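Long-range contact in F420-reducing hydrogenase, subunit beta (Methanothermobacter marburgensis, PDB 4OMF), which probably reduces the deazaflavin coenzyme F420 with electrons from hydrogen oxidation, passed to its FAD through an iron-sulfur cluster: residues Cys192-Tyr198 / Lys261-Glu266. Numbering follows the deposited sequence.
Sequences CKICKDY and KKEKAE. With SF4 (iron/sulfur cluster), chain N; FAD (flavin-adenine dinucleotide), chain R.
Lys261 reaches from helix 251-275 to the iron-sulfur cluster, where its NZ donates a hydrogen bond of 2.7 Å to Asp197 O from well above the carbonyl plane. The same ammonium lies 3.4 Å from Cys195 SG and comes close to a sulfide of the cluster, a placement likely to offset part of the negative charge on the Cys195 thiolate and that sulfide. It gets there on a fully extended chain, CG anti to the backbone N (chi1 -171°), whose CD rests on Tyr198 CB while the two side chains cross at about a right angle. A methionine in place of Lys261 would probably leave Asp197 O and Cys134 O, the second carbonyl that NZ bonds, without this donor and would take away the positive charge beside Cys195 SG and the neighbouring sulfide. Cys192 and Cys195, spaced as in the CxxC motif common to iron-sulfur proteins, bind two different irons: Cys192 SG holds FE3 at 2.3 Å and Cys195 SG holds FE2. Three residues beyond Cys195, Tyr198 OH accepts a nearly straight bond of 3.0 Å from FAD N3, making this loop a physical link between cluster and flavin, consistent with electron transfer between them. Farther out, helix side chains and one CA-H meet the carbonyl oxygens of the loop backbone. Ala265 CB sits 3.3 Å from Cys195 O, and its CA directs a C-H...O contact at Lys193 O. One water donates to Cys192 O and Cys195 O and accepts from Lys264 NZ, bridging the cysteine turn to the helix. Lys262 NZ, turned back by a bend at chi4 (-60°), bonds Lys196 O at 2.9 Å and also pairs with Glu201, whose backbone N donates to Asp197 OD1. At the more open margin, Lys196 runs over the Ala265 methyl to a long salt bridge, NZ to Glu266 OE2 at 3.4 Å.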
ATOM      1  N   CYS C 192     -24.772  -9.025   4.899  1.00 18.87           N
ATOM      2  CA  CYS C 192     -25.790  -9.546   5.807  1.00 15.96           C
ATOM      3  C   CYS C 192     -26.443 -10.822   5.279  1.00 19.26           C
ATOM      4  O   CYS C 192     -27.072 -11.537   6.039  1.00 19.96           O
ATOM      5  CB  CYS C 192     -26.873  -8.496   6.061  1.00 15.84           C
ATOM      6  SG  CYS C 192     -26.301  -7.083   6.998  1.00 18.28           S
ATOM      7  N   LYS C 193     -26.285 -11.095   3.980  1.00 18.38           N
ATOM      8  CA  LYS C 193     -26.977 -12.210   3.325  1.00 23.20           C
ATOM      9  C   LYS C 193     -26.653 -13.562   3.935  1.00 22.10           C
ATOM     10  O   LYS C 193     -27.475 -14.473   3.877  1.00 20.70           O
ATOM     11  CB  LYS C 193     -26.628 -12.272   1.825  1.00 27.16           C
ATOM     12  CG  LYS C 193     -27.305 -11.275   0.926  1.00 29.56           C
ATOM     13  CD  LYS C 193     -26.713 -11.372  -0.500  1.00 34.67           C
ATOM     14  CE  LYS C 193     -26.896 -10.060  -1.274  1.00 38.74           C
ATOM     15  NZ  LYS C 193     -26.143  -9.996  -2.589  1.00 42.64           N
ATOM     16  N   ILE C 194     -25.449 -13.709   4.488  1.00 17.92           N
ATOM     17  CA  ILE C 194     -25.012 -15.014   4.985  1.00 17.69           C
ATOM     18  C   ILE C 194     -24.970 -15.050   6.508  1.00 21.28           C
ATOM     19  O   ILE C 194     -24.447 -15.988   7.114  1.00 20.52           O
ATOM     20  CB  ILE C 194     -23.636 -15.398   4.392  1.00 18.70           C
ATOM     21  CG1 ILE C 194     -22.533 -14.417   4.818  1.00 24.04           C
ATOM     22  CG2 ILE C 194     -23.727 -15.476   2.856  1.00 20.99           C
ATOM     23  CD1 ILE C 194     -21.162 -14.855   4.301  1.00 26.38           C
ATOM     24  N   CYS C 195     -25.582 -14.056   7.137  1.00 20.61           N
ATOM     25  CA  CYS C 195     -25.586 -13.990   8.588  1.00 18.64           C
ATOM     26  C   CYS C 195     -26.669 -14.919   9.193  1.00 21.12           C
ATOM     27  O   CYS C 195     -27.850 -14.826   8.832  1.00 21.73           O
ATOM     28  CB  CYS C 195     -25.810 -12.561   9.048  1.00 16.24           C
ATOM     29  SG  CYS C 195     -25.708 -12.396  10.868  1.00 18.82           S
ATOM     30  N   LYS C 196     -26.266 -15.810  10.098  1.00 19.47           N
ATOM     31  CA  LYS C 196     -27.184 -16.804  10.676  1.00 24.58           C
ATOM     32  C   LYS C 196     -27.684 -16.429  12.070  1.00 24.02           C
ATOM     33  O   LYS C 196     -28.572 -17.088  12.624  1.00 25.87           O
ATOM     34  CB  LYS C 196     -26.503 -18.188  10.767  1.00 26.95           C
ATOM     35  CG  LYS C 196     -26.102 -18.788   9.425  1.00 31.58           C
ATOM     36  CD  LYS C 196     -24.821 -19.632   9.522  1.00 42.62           C
ATOM     37  CE  LYS C 196     -25.076 -21.016  10.099  1.00 44.45           C
ATOM     38  NZ  LYS C 196     -23.937 -21.968   9.851  1.00 43.65           N
ATOM     39  N   ASP C 197     -27.094 -15.395  12.648  1.00 21.67           N
ATOM     40  CA  ASP C 197     -27.279 -15.091  14.063  1.00 19.67           C
ATOM     41  C   ASP C 197     -28.251 -13.913  14.221  1.00 20.81           C
ATOM     42  O   ASP C 197     -27.905 -12.770  13.917  1.00 20.65           O
ATOM     43  CB  ASP C 197     -25.901 -14.785  14.683  1.00 21.91           C
ATOM     44  CG  ASP C 197     -25.899 -14.730  16.212  1.00 25.93           C
ATOM     45  OD1 ASP C 197     -26.942 -14.455  16.844  1.00 25.22           O
ATOM     46  OD2 ASP C 197     -24.797 -14.928  16.777  1.00 23.38           O
ATOM     47  N   TYR C 198     -29.459 -14.205  14.704  1.00 20.25           N
ATOM     48  CA  TYR C 198     -30.461 -13.166  14.898  1.00 21.54           C
ATOM     49  C   TYR C 198     -30.415 -12.566  16.297  1.00 19.83           C
ATOM     50  O   TYR C 198     -30.445 -11.353  16.457  1.00 23.52           O
ATOM     51  CB  TYR C 198     -31.866 -13.714  14.626  1.00 24.71           C
ATOM     52  CG  TYR C 198     -32.951 -12.666  14.779  1.00 23.56           C
ATOM     53  CD1 TYR C 198     -32.886 -11.472  14.077  1.00 28.84           C
ATOM     54  CD2 TYR C 198     -34.031 -12.868  15.620  1.00 29.19           C
ATOM     55  CE1 TYR C 198     -33.873 -10.514  14.204  1.00 27.10           C
ATOM     56  CE2 TYR C 198     -35.024 -11.904  15.751  1.00 28.44           C
ATOM     57  CZ  TYR C 198     -34.932 -10.737  15.034  1.00 22.11           C
ATOM     58  OH  TYR C 198     -35.899  -9.766  15.147  1.00 29.66           O
ATOM     59  N   LYS C 261     -34.277 -16.213   9.471  1.00 22.45           N
ATOM     60  CA  LYS C 261     -32.956 -15.643   9.161  1.00 21.09           C
ATOM     61  C   LYS C 261     -31.977 -16.762   8.828  1.00 24.16           C
ATOM     62  O   LYS C 261     -31.197 -16.656   7.882  1.00 24.38           O
ATOM     63  CB  LYS C 261     -32.422 -14.795  10.307  1.00 25.71           C
ATOM     64  CG  LYS C 261     -31.153 -14.009   9.946  1.00 22.07           C
ATOM     65  CD  LYS C 261     -30.642 -13.209  11.128  1.00 17.22           C
ATOM     66  CE  LYS C 261     -29.459 -12.321  10.675  1.00 16.69           C
ATOM     67  NZ  LYS C 261     -28.912 -11.515  11.794  1.00 17.29           N
ATOM     68  N   LYS C 262     -32.034 -17.841   9.601  1.00 23.98           N
ATOM     69  CA  LYS C 262     -31.107 -18.952   9.406  1.00 25.97           C
ATOM     70  C   LYS C 262     -31.348 -19.666   8.079  1.00 24.82           C
ATOM     71  O   LYS C 262     -30.403 -20.046   7.397  1.00 26.09           O
ATOM     72  CB  LYS C 262     -31.205 -19.952  10.555  1.00 31.92           C
ATOM     73  CG  LYS C 262     -30.555 -19.476  11.835  1.00 37.87           C
ATOM     74  CD  LYS C 262     -30.687 -20.516  12.927  1.00 41.36           C
ATOM     75  CE  LYS C 262     -30.287 -19.949  14.281  1.00 43.54           C
ATOM     76  NZ  LYS C 262     -28.882 -19.463  14.309  1.00 40.91           N
ATOM     77  N   GLU C 263     -32.616 -19.867   7.718  1.00 24.39           N
ATOM     78  CA  GLU C 263     -32.915 -20.541   6.467  1.00 29.00           C
ATOM     79  C   GLU C 263     -32.422 -19.717   5.276  1.00 27.82           C
ATOM     80  O   GLU C 263     -31.895 -20.268   4.299  1.00 28.63           O
ATOM     81  CB  GLU C 263     -34.415 -20.801   6.350  1.00 31.79           C
ATOM     82  CG  GLU C 263     -34.821 -21.542   5.109  1.00 42.88           C
ATOM     83  CD  GLU C 263     -36.251 -22.019   5.202  1.00 56.71           C
ATOM     84  OE1 GLU C 263     -36.619 -22.561   6.268  1.00 58.78           O
ATOM     85  OE2 GLU C 263     -37.009 -21.835   4.226  1.00 64.34           O
ATOM     86  N   LYS C 264     -32.590 -18.402   5.372  1.00 26.57           N
ATOM     87  CA  LYS C 264     -32.193 -17.501   4.297  1.00 27.19           C
ATOM     88  C   LYS C 264     -30.674 -17.529   4.140  1.00 20.97           C
ATOM     89  O   LYS C 264     -30.132 -17.595   3.031  1.00 25.52           O
ATOM     90  CB  LYS C 264     -32.678 -16.081   4.592  1.00 31.96           C
ATOM     91  CG  LYS C 264     -32.274 -15.041   3.567  1.00 38.48           C
ATOM     92  CD  LYS C 264     -32.929 -13.701   3.872  1.00 40.49           C
ATOM     93  CE  LYS C 264     -32.544 -13.201   5.251  1.00 44.84           C
ATOM     94  NZ  LYS C 264     -31.104 -12.859   5.319  1.00 50.29           N
ATOM     95  N   ALA C 265     -29.998 -17.471   5.272  1.00 19.94           N
ATOM     96  CA  ALA C 265     -28.543 -17.494   5.292  1.00 23.53           C
ATOM     97  C   ALA C 265     -28.011 -18.789   4.686  1.00 22.41           C
ATOM     98  O   ALA C 265     -27.085 -18.761   3.881  1.00 23.49           O
ATOM     99  CB  ALA C 265     -28.039 -17.318   6.698  1.00 23.27           C
ATOM    100  N   GLU C 266     -28.605 -19.931   5.037  1.00 23.90           N
ATOM    101  CA  GLU C 266     -28.085 -21.192   4.514  1.00 23.67           C
ATOM    102  C   GLU C 266     -28.247 -21.260   2.991  1.00 23.98           C
ATOM    103  O   GLU C 266     -27.383 -21.772   2.289  1.00 26.54           O
ATOM    104  CB  GLU C 266     -28.765 -22.370   5.202  1.00 30.63           C
ATOM    105  CG  GLU C 266     -28.413 -22.493   6.685  1.00 44.01           C
ATOM    106  CD  GLU C 266     -26.985 -22.981   6.954  1.00 52.64           C
ATOM    107  OE1 GLU C 266     -26.241 -23.303   5.995  1.00 57.25           O
ATOM    108  OE2 GLU C 266     -26.611 -23.055   8.146  1.00 51.95           O
TER
HETATM  109 FE1  SF4 N 401     -24.161  -7.921  11.248  1.00 18.03          FE
HETATM  110 FE2  SF4 N 401     -25.672 -10.040  10.755  1.00 18.51          FE
HETATM  111 FE3  SF4 N 401     -25.741  -7.978   9.060  1.00 18.06          FE
HETATM  112 FE4  SF4 N 401     -26.831  -7.662  11.502  1.00 19.02          FE
HETATM  113  S1  SF4 N 401     -27.576  -9.122   9.856  1.00 17.99           S
HETATM  114  S2  SF4 N 401     -25.379  -6.184  10.453  1.00 17.14           S
HETATM  115  S3  SF4 N 401     -25.521  -8.999  12.775  1.00 17.38           S
HETATM  116  S4  SF4 N 401     -23.933  -9.338   9.441  1.00 19.33           S
HETATM  117  PA  FAD R 405     -31.123   1.700  24.549  1.00 21.12           P
HETATM  118  O1A FAD R 405     -31.966   2.480  23.574  1.00 20.55           O
HETATM  119  O2A FAD R 405     -31.102   1.977  26.024  1.00 22.67           O
HETATM  120  O5B FAD R 405     -29.616   1.785  24.041  1.00 21.12           O
HETATM  121  C5B FAD R 405     -29.395   1.368  22.686  1.00 21.81           C
HETATM  122  C4B FAD R 405     -27.925   0.964  22.565  1.00 23.30           C
HETATM  123  O4B FAD R 405     -27.679   0.484  21.242  1.00 24.29           O
HETATM  124  C3B FAD R 405     -27.026   2.172  22.798  1.00 24.79           C
HETATM  125  O3B FAD R 405     -25.977   1.877  23.734  1.00 21.05           O
HETATM  126  C2B FAD R 405     -26.429   2.428  21.422  1.00 25.17           C
HETATM  127  O2B FAD R 405     -25.079   2.906  21.533  1.00 29.28           O
HETATM  128  C1B FAD R 405     -26.488   1.071  20.745  1.00 19.96           C
HETATM  129  N9A FAD R 405     -26.575   1.237  19.284  1.00 18.57           N
HETATM  130  C8A FAD R 405     -27.479   1.988  18.630  1.00 19.52           C
HETATM  131  N7A FAD R 405     -27.288   1.908  17.292  1.00 17.65           N
HETATM  132  C5A FAD R 405     -26.228   1.075  17.100  1.00 18.43           C
HETATM  133  C6A FAD R 405     -25.480   0.572  15.925  1.00 22.65           C
HETATM  134  N6A FAD R 405     -25.812   0.946  14.661  1.00 21.71           N
HETATM  135  N1A FAD R 405     -24.464  -0.272  16.164  1.00 20.14           N
HETATM  136  C2A FAD R 405     -24.089  -0.632  17.410  1.00 21.72           C
HETATM  137  N3A FAD R 405     -24.713  -0.205  18.533  1.00 21.49           N
HETATM  138  C4A FAD R 405     -25.771   0.637  18.418  1.00 20.42           C
HETATM  139  N1  FAD R 405     -34.083  -5.374  17.476  1.00 21.47           N
HETATM  140  C2  FAD R 405     -34.863  -6.493  17.196  1.00 20.74           C
HETATM  141  O2  FAD R 405     -35.712  -6.859  18.033  1.00 22.08           O
HETATM  142  N3  FAD R 405     -34.704  -7.139  15.977  1.00 19.91           N
HETATM  143  C4  FAD R 405     -33.754  -6.718  15.069  1.00 22.00           C
HETATM  144  O4  FAD R 405     -33.618  -7.353  13.999  1.00 20.32           O
HETATM  145  C4X FAD R 405     -33.479  -5.299  15.048  1.00 22.69           C
HETATM  146  N5  FAD R 405     -32.543  -4.852  13.985  1.00 19.24           N
HETATM  147  C5X FAD R 405     -31.412  -4.084  14.521  1.00 21.18           C
HETATM  148  C6  FAD R 405     -30.466  -3.689  13.561  1.00 18.08           C
HETATM  149  C7  FAD R 405     -29.462  -2.775  13.905  1.00 19.78           C
HETATM  150  C7M FAD R 405     -28.425  -2.351  12.875  1.00 19.56           C
HETATM  151  C8  FAD R 405     -29.444  -2.265  15.202  1.00 19.24           C
HETATM  152  C8M FAD R 405     -28.415  -1.266  15.696  1.00 20.29           C
HETATM  153  C9  FAD R 405     -30.401  -2.646  16.167  1.00 19.54           C
HETATM  154  C9A FAD R 405     -31.454  -3.494  15.803  1.00 19.92           C
HETATM  155  N10 FAD R 405     -32.360  -3.961  16.790  1.00 19.58           N
HETATM  156  C10 FAD R 405     -33.446  -4.740  16.434  1.00 21.69           C
HETATM  157  C1' FAD R 405     -32.187  -3.717  18.235  1.00 20.57           C
HETATM  158  C2' FAD R 405     -32.944  -2.525  18.761  1.00 21.20           C
HETATM  159  O2' FAD R 405     -33.342  -1.640  17.817  1.00 21.08           O
HETATM  160  C3' FAD R 405     -32.416  -2.027  19.898  1.00 20.94           C
HETATM  161  O3' FAD R 405     -31.246  -1.368  19.713  1.00 22.09           O
HETATM  162  C4' FAD R 405     -32.442  -2.930  21.119  1.00 19.98           C
HETATM  163  O4' FAD R 405     -33.764  -3.444  21.383  1.00 23.63           O
HETATM  164  C5' FAD R 405     -31.895  -2.201  22.352  1.00 19.12           C
HETATM  165  O5' FAD R 405     -32.868  -1.291  22.840  1.00 20.17           O
HETATM  166  P   FAD R 405     -32.785  -0.711  24.329  1.00 21.05           P
HETATM  167  O1P FAD R 405     -32.591  -1.898  25.247  1.00 21.39           O
HETATM  168  O2P FAD R 405     -33.953   0.197  24.581  1.00 20.62           O
HETATM  169  O3P FAD R 405     -31.384   0.117  24.304  1.00 22.88           O
HETATM  170  O   HOH W   1     -29.148 -13.219   6.997  1.00 38.89           O